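Local structure of DNA alpha-glucosyltransferase (Enterobacteria phage T4, 1XV5) at residues Gln176-Lys190 with Arg375-Ser388. The protein is a bacteriophage DNA alpha-glucosyltransferase, an enzyme of the GT-B clan whose two Rossmann-like domains face each other across a deep cleft. Numbering follows the deposited sequence.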
loop_
_atom_site.group_PDB
_atom_site.type_symbol
_atom_site.label_atom_id
_atom_site.label_comp_id
_atom_site.label_asym_id
_atom_site.label_seq_id
_atom_site.Cartn_x
_atom_site.Cartn_y
_atom_site.Cartn_z
ATOM N N GLN A 176 8.781 3.183 -5.892
ATOM C CA GLN A 176 8.417 2.441 -4.690
ATOM C C GLN A 176 7.509 3.388 -3.922
ATOM O O GLN A 176 7.736 4.597 -3.931
ATOM C CB GLN A 176 9.632 2.157 -3.807
ATOM C CG GLN A 176 10.693 1.281 -4.412
ATOM C CD GLN A 176 11.930 1.237 -3.536
ATOM O OE1 GLN A 176 11.931 0.627 -2.460
ATOM N NE2 GLN A 176 12.985 1.903 -3.983
ATOM N N PRO A 177 6.467 2.861 -3.261
ATOM C CA PRO A 177 5.547 3.704 -2.483
ATOM C C PRO A 177 6.231 3.984 -1.137
ATOM O O PRO A 177 6.286 3.111 -0.267
ATOM C CB PRO A 177 4.306 2.826 -2.358
ATOM C CG PRO A 177 4.880 1.440 -2.302
ATOM C CD PRO A 177 5.987 1.467 -3.334
ATOM N N PRO A 178 6.751 5.209 -0.947
ATOM C CA PRO A 178 7.449 5.603 0.279
ATOM C C PRO A 178 6.610 6.011 1.475
ATOM O O PRO A 178 5.468 6.440 1.346
ATOM C CB PRO A 178 8.337 6.773 -0.177
ATOM C CG PRO A 178 8.050 6.944 -1.686
ATOM C CD PRO A 178 6.686 6.351 -1.870
ATOM N N MET A 179 7.219 5.888 2.647
ATOM C CA MET A 179 6.587 6.274 3.897
ATOM C C MET A 179 7.665 6.889 4.774
ATOM O O MET A 179 8.830 6.502 4.684
ATOM C CB MET A 179 6.002 5.049 4.602
ATOM C CG MET A 179 5.342 5.360 5.926
ATOM S SD MET A 179 4.554 3.903 6.628
ATOM C CE MET A 179 5.863 3.303 7.714
ATOM N N ASP A 180 7.292 7.864 5.598
ATOM C CA ASP A 180 8.259 8.461 6.502
ATOM C C ASP A 180 8.339 7.455 7.646
ATOM O O ASP A 180 7.563 7.513 8.606
ATOM C CB ASP A 180 7.772 9.808 7.037
ATOM C CG ASP A 180 8.833 10.523 7.853
ATOM O OD1 ASP A 180 9.712 9.835 8.416
ATOM O OD2 ASP A 180 8.785 11.770 7.944
ATOM N N ILE A 181 9.267 6.516 7.519
ATOM C CA ILE A 181 9.459 5.465 8.507
ATOM C C ILE A 181 9.975 6.004 9.842
ATOM O O ILE A 181 9.632 5.489 10.909
ATOM C CB ILE A 181 10.414 4.399 7.930
ATOM C CG1 ILE A 181 9.677 3.632 6.824
ATOM C CG2 ILE A 181 10.908 3.466 9.029
ATOM C CD1 ILE A 181 10.555 2.738 5.973
ATOM N N VAL A 182 10.790 7.049 9.774
ATOM C CA VAL A 182 11.340 7.669 10.971
ATOM C C VAL A 182 10.206 8.255 11.813
ATOM O O VAL A 182 10.162 8.079 13.029
ATOM C CB VAL A 182 12.320 8.805 10.599
ATOM C CG1 VAL A 182 12.853 9.472 11.857
ATOM C CG2 VAL A 182 13.461 8.251 9.760
ATOM N N LYS A 183 9.287 8.953 11.153
ATOM C CA LYS A 183 8.162 9.569 11.842
ATOM C C LYS A 183 7.301 8.554 12.590
ATOM O O LYS A 183 6.880 8.802 13.717
ATOM C CB LYS A 183 7.302 10.353 10.851
ATOM C CG LYS A 183 6.188 11.149 11.512
ATOM C CD LYS A 183 5.554 12.136 10.543
ATOM C CE LYS A 183 6.591 13.115 10.012
ATOM N NZ LYS A 183 7.356 13.769 11.114
ATOM N N VAL A 184 7.032 7.412 11.966
ATOM C CA VAL A 184 6.233 6.383 12.617
ATOM C C VAL A 184 6.966 5.854 13.844
ATOM O O VAL A 184 6.365 5.680 14.904
ATOM C CB VAL A 184 5.919 5.216 11.651
ATOM C CG1 VAL A 184 5.293 4.056 12.412
ATOM C CG2 VAL A 184 4.966 5.699 10.566
ATOM N N ARG A 185 8.266 5.599 13.720
ATOM C CA ARG A 185 9.002 5.106 14.879
ATOM C C ARG A 185 9.000 6.120 16.017
ATOM O O ARG A 185 8.814 5.761 17.179
ATOM C CB ARG A 185 10.456 4.776 14.536
ATOM C CG ARG A 185 11.257 4.451 15.805
ATOM C CD ARG A 185 12.648 3.898 15.550
ATOM N NE ARG A 185 13.271 3.514 16.822
ATOM C CZ ARG A 185 14.303 2.683 16.931
ATOM N NH1 ARG A 185 14.843 2.142 15.845
ATOM N NH2 ARG A 185 14.788 2.382 18.131
ATOM N N SER A 186 9.204 7.387 15.678
ATOM C CA SER A 186 9.256 8.433 16.690
ATOM C C SER A 186 7.919 8.646 17.384
ATOM O O SER A 186 7.835 9.394 18.358
ATOM C CB SER A 186 9.738 9.748 16.068
ATOM O OG SER A 186 8.778 10.286 15.181
ATOM N N THR A 187 6.882 7.972 16.894
ATOM C CA THR A 187 5.547 8.102 17.465
ATOM C C THR A 187 4.998 6.836 18.122
ATOM O O THR A 187 4.219 6.924 19.069
ATOM C CB THR A 187 4.531 8.552 16.380
ATOM O OG1 THR A 187 4.902 9.843 15.882
ATOM C CG2 THR A 187 3.120 8.623 16.949
ATOM N N TYR A 188 5.408 5.664 17.644
ATOM C CA TYR A 188 4.870 4.417 18.186
ATOM C C TYR A 188 5.807 3.403 18.823
ATOM O O TYR A 188 5.340 2.503 19.518
ATOM C CB TYR A 188 4.073 3.689 17.098
ATOM C CG TYR A 188 2.923 4.498 16.563
ATOM C CD1 TYR A 188 3.077 5.301 15.434
ATOM C CD2 TYR A 188 1.696 4.506 17.217
ATOM C CE1 TYR A 188 2.037 6.095 14.971
ATOM C CE2 TYR A 188 0.646 5.301 16.766
ATOM C CZ TYR A 188 0.826 6.092 15.643
ATOM O OH TYR A 188 -0.202 6.888 15.196
ATOM N N TRP A 189 7.108 3.524 18.585
ATOM C CA TRP A 189 8.061 2.559 19.131
ATOM C C TRP A 189 7.905 2.366 20.640
ATOM O O TRP A 189 7.864 3.332 21.405
ATOM C CB TRP A 189 9.487 2.998 18.798
ATOM C CG TRP A 189 10.503 1.888 18.832
ATOM C CD1 TRP A 189 11.206 1.446 19.917
ATOM C CD2 TRP A 189 10.962 1.116 17.715
ATOM N NE1 TRP A 189 12.079 0.451 19.543
ATOM C CE2 TRP A 189 11.950 0.228 18.197
ATOM C CE3 TRP A 189 10.636 1.091 16.353
ATOM C CZ2 TRP A 189 12.619 -0.679 17.363
ATOM C CZ3 TRP A 189 11.301 0.188 15.519
ATOM C CH2 TRP A 189 12.282 -0.684 16.033
ATOM N N LYS A 190 7.824 1.108 21.059
ATOM C CA LYS A 190 7.665 0.771 22.469
ATOM C C LYS A 190 8.908 0.088 23.019
ATOM O O LYS A 190 9.688 -0.495 22.268
ATOM C CB LYS A 190 6.482 -0.185 22.655
ATOM C CG LYS A 190 5.132 0.355 22.212
ATOM C CD LYS A 190 4.630 1.438 23.153
ATOM C CE LYS A 190 3.245 1.929 22.747
ATOM N NZ LYS A 190 3.258 2.571 21.404
ATOM N N ARG A 375 14.691 -6.388 15.779
ATOM C CA ARG A 375 13.820 -5.346 15.253
ATOM C C ARG A 375 14.597 -4.074 14.919
ATOM O O ARG A 375 14.197 -3.325 14.034
ATOM C CB ARG A 375 12.658 -5.044 16.208
ATOM C CG ARG A 375 13.040 -4.552 17.580
ATOM C CD ARG A 375 11.800 -4.037 18.310
ATOM N NE ARG A 375 12.124 -3.517 19.634
ATOM C CZ ARG A 375 11.313 -2.750 20.354
ATOM N NH1 ARG A 375 10.120 -2.411 19.880
ATOM N NH2 ARG A 375 11.704 -2.311 21.542
ATOM N N GLU A 376 15.704 -3.817 15.616
ATOM C CA GLU A 376 16.496 -2.633 15.283
ATOM C C GLU A 376 17.056 -2.845 13.873
ATOM O O GLU A 376 17.154 -1.905 13.084
ATOM C CB GLU A 376 17.641 -2.426 16.286
ATOM C CG GLU A 376 17.186 -1.890 17.643
ATOM C CD GLU A 376 16.788 -0.419 17.614
ATOM O OE1 GLU A 376 16.284 0.079 18.642
ATOM O OE2 GLU A 376 16.985 0.248 16.575
ATOM N N LYS A 377 17.413 -4.086 13.553
ATOM C CA LYS A 377 17.922 -4.387 12.219
ATOM C C LYS A 377 16.822 -4.219 11.171
ATOM O O LYS A 377 17.056 -3.644 10.110
ATOM C CB LYS A 377 18.481 -5.812 12.152
ATOM C CG LYS A 377 19.851 -5.959 12.805
ATOM C CD LYS A 377 20.471 -7.330 12.557
ATOM C CE LYS A 377 19.715 -8.434 13.270
ATOM N NZ LYS A 377 20.456 -9.731 13.204
ATOM N N ALA A 378 15.621 -4.709 11.475
ATOM C CA ALA A 378 14.502 -4.610 10.540
ATOM C C ALA A 378 14.151 -3.157 10.272
ATOM O O ALA A 378 13.929 -2.767 9.128
ATOM C CB ALA A 378 13.287 -5.343 11.088
ATOM N N TYR A 379 14.080 -2.364 11.334
ATOM C CA TYR A 379 13.767 -0.952 11.187
ATOM C C TYR A 379 14.771 -0.263 10.270
ATOM O O TYR A 379 14.385 0.447 9.343
ATOM C CB TYR A 379 13.751 -0.259 12.551
ATOM C CG TYR A 379 13.706 1.254 12.454
ATOM C CD1 TYR A 379 14.874 2.011 12.538
ATOM C CD2 TYR A 379 12.501 1.925 12.234
ATOM C CE1 TYR A 379 14.845 3.399 12.404
ATOM C CE2 TYR A 379 12.461 3.311 12.097
ATOM C CZ TYR A 379 13.635 4.041 12.183
ATOM O OH TYR A 379 13.608 5.411 12.045
ATOM N N GLU A 380 16.060 -0.471 10.524
ATOM C CA GLU A 380 17.091 0.161 9.704
ATOM C C GLU A 380 17.051 -0.322 8.258
ATOM O O GLU A 380 17.214 0.462 7.328
ATOM C CB GLU A 380 18.483 -0.101 10.290
ATOM C CG GLU A 380 19.613 0.520 9.470
ATOM C CD GLU A 380 19.535 2.037 9.407
ATOM O OE1 GLU A 380 20.210 2.635 8.542
ATOM O OE2 GLU A 380 18.807 2.638 10.228
ATOM N N PHE A 381 16.831 -1.619 8.070
ATOM C CA PHE A 381 16.781 -2.183 6.726
ATOM C C PHE A 381 15.636 -1.592 5.907
ATOM O O PHE A 381 15.822 -1.182 4.762
ATOM C CB PHE A 381 16.604 -3.700 6.800
ATOM C CG PHE A 381 16.597 -4.377 5.456
ATOM C CD1 PHE A 381 17.771 -4.513 4.723
ATOM C CD2 PHE A 381 15.416 -4.886 4.926
ATOM C CE1 PHE A 381 17.774 -5.149 3.484
ATOM C CE2 PHE A 381 15.403 -5.524 3.689
ATOM C CZ PHE A 381 16.587 -5.658 2.963
ATOM N N LEU A 382 14.448 -1.563 6.499
ATOM C CA LEU A 382 13.281 -1.036 5.811
ATOM C C LEU A 382 13.418 0.465 5.577
ATOM O O LEU A 382 12.957 0.984 4.565
ATOM C CB LEU A 382 12.019 -1.367 6.610
ATOM C CG LEU A 382 11.758 -2.880 6.690
ATOM C CD1 LEU A 382 10.559 -3.153 7.587
ATOM C CD2 LEU A 382 11.521 -3.446 5.290
ATOM N N TYR A 383 14.057 1.157 6.514
ATOM C CA TYR A 383 14.287 2.594 6.374
ATOM C C TYR A 383 15.165 2.823 5.138
ATOM O O TYR A 383 14.849 3.640 4.266
ATOM C CB TYR A 383 14.999 3.121 7.621
ATOM C CG TYR A 383 15.626 4.482 7.441
ATOM C CD1 TYR A 383 14.840 5.631 7.360
ATOM C CD2 TYR A 383 17.009 4.619 7.329
ATOM C CE1 TYR A 383 15.417 6.886 7.169
ATOM C CE2 TYR A 383 17.597 5.869 7.136
ATOM C CZ TYR A 383 16.794 6.996 7.059
ATOM O OH TYR A 383 17.370 8.235 6.885
ATOM N N GLN A 384 16.272 2.089 5.067
ATOM C CA GLN A 384 17.192 2.203 3.941
ATOM C C GLN A 384 16.512 1.824 2.631
ATOM O O GLN A 384 16.787 2.403 1.583
ATOM C CB GLN A 384 18.409 1.296 4.158
ATOM C CG GLN A 384 19.360 1.787 5.239
ATOM C CD GLN A 384 20.110 3.040 4.822
ATOM O OE1 GLN A 384 20.626 3.780 5.661
ATOM N NE2 GLN A 384 20.183 3.277 3.519
ATOM N N HIS A 385 15.609 0.855 2.694
ATOM C CA HIS A 385 14.942 0.405 1.486
ATOM C C HIS A 385 13.840 1.292 0.938
ATOM O O HIS A 385 13.767 1.497 -0.274
ATOM C CB HIS A 385 14.362 -0.995 1.684
ATOM C CG HIS A 385 13.765 -1.572 0.437
ATOM N ND1 HIS A 385 12.412 -1.801 0.292
ATOM C CD2 HIS A 385 14.332 -1.917 -0.741
ATOM C CE1 HIS A 385 12.175 -2.261 -0.924
ATOM N NE2 HIS A 385 13.323 -2.341 -1.570
ATOM N N GLN A 386 12.999 1.841 1.809
ATOM C CA GLN A 386 11.865 2.608 1.300
ATOM C C GLN A 386 11.416 3.862 2.052
ATOM O O GLN A 386 10.252 4.253 1.951
ATOM C CB GLN A 386 10.683 1.630 1.154
ATOM C CG GLN A 386 9.736 1.908 -0.001
ATOM C CD GLN A 386 8.948 0.671 -0.405
ATOM O OE1 GLN A 386 9.531 -0.362 -0.754
ATOM N NE2 GLN A 386 7.620 0.766 -0.362
ATOM N N ASP A 387 12.313 4.507 2.796
ATOM C CA ASP A 387 11.911 5.725 3.502
ATOM C C ASP A 387 11.669 6.841 2.481
ATOM O O ASP A 387 12.332 6.897 1.446
ATOM C CB ASP A 387 12.989 6.188 4.481
ATOM C CG ASP A 387 12.527 7.355 5.345
ATOM O OD1 ASP A 387 11.722 7.130 6.275
ATOM O OD2 ASP A 387 12.954 8.503 5.086
ATOM N N SER A 388 10.725 7.728 2.781
ATOM C CA SER A 388 10.406 8.842 1.890
ATOM C C SER A 388 11.622 9.705 1.562
ATOM O O SER A 388 11.743 10.220 0.448
ATOM C CB SER A 388 9.326 9.727 2.520
ATOM O OG SER A 388 8.103 9.027 2.659
HETATM O O HOH W 1 11.835 10.410 6.600
HETATM O O HOH W 2 14.703 -0.791 20.516
#
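Arg185 stretches across the ring of Tyr379, its CD 3.6 Å from the ring centroid and over the face, so that methylene and guanidinium together make a CH-pi and cation-pi contact. With CG anti to the backbone N (chi1 172°) and the chain extended, it forms an end-on salt bridge with Glu376, NH1 to OE2 and NH2 to OE1 at 2.8 Å, opposite charges meeting at the guanidinium edge. Trp189 is layered between two arginines, the Arg185 guanidinium against one face and that of Arg375 against the other. Both end nitrogens of Arg375 grip Lys190 O, NH2 in the carbonyl plane at 2.8 Å; NE forms a salt bridge with Asp372, and NH1 also bonds to Gly317 O. A water links Trp189 NE1 to Glu376 OE1. Ile181, branched and apolar, fits against Tyr379 and Tyr383, its CG2 3.4 Å from Tyr379 CE2 and its CD1 against Leu382 O.

In this GT-B architecture, helix 181-188 follows the last strand of the N-terminal sheet, and helix 368-386 runs nearly antiparallel to it (150°). In the turn after helix 368-386, Asp387 is the N-cap of helix 388-399; its OD2 also bonds to Ser389 OG, while OD1 takes the Ile181 N-H at 2.8 Å. Asp180, the N-cap of helix 181-188, accepts from Lys183 N; a water donates to Asp387 OD2 and, weakly, to Asp180 OD1, and may ease the closeness of the carboxylates. Met179 and Asp387 form a single backbone bridge, in which Ser388 N donates to Met179 O. Gln386 NE2 reaches Pro177 O at 2.7 Å; the Pro177 side chain lies about 6 Å from the bound uridine-5'-diphosphate.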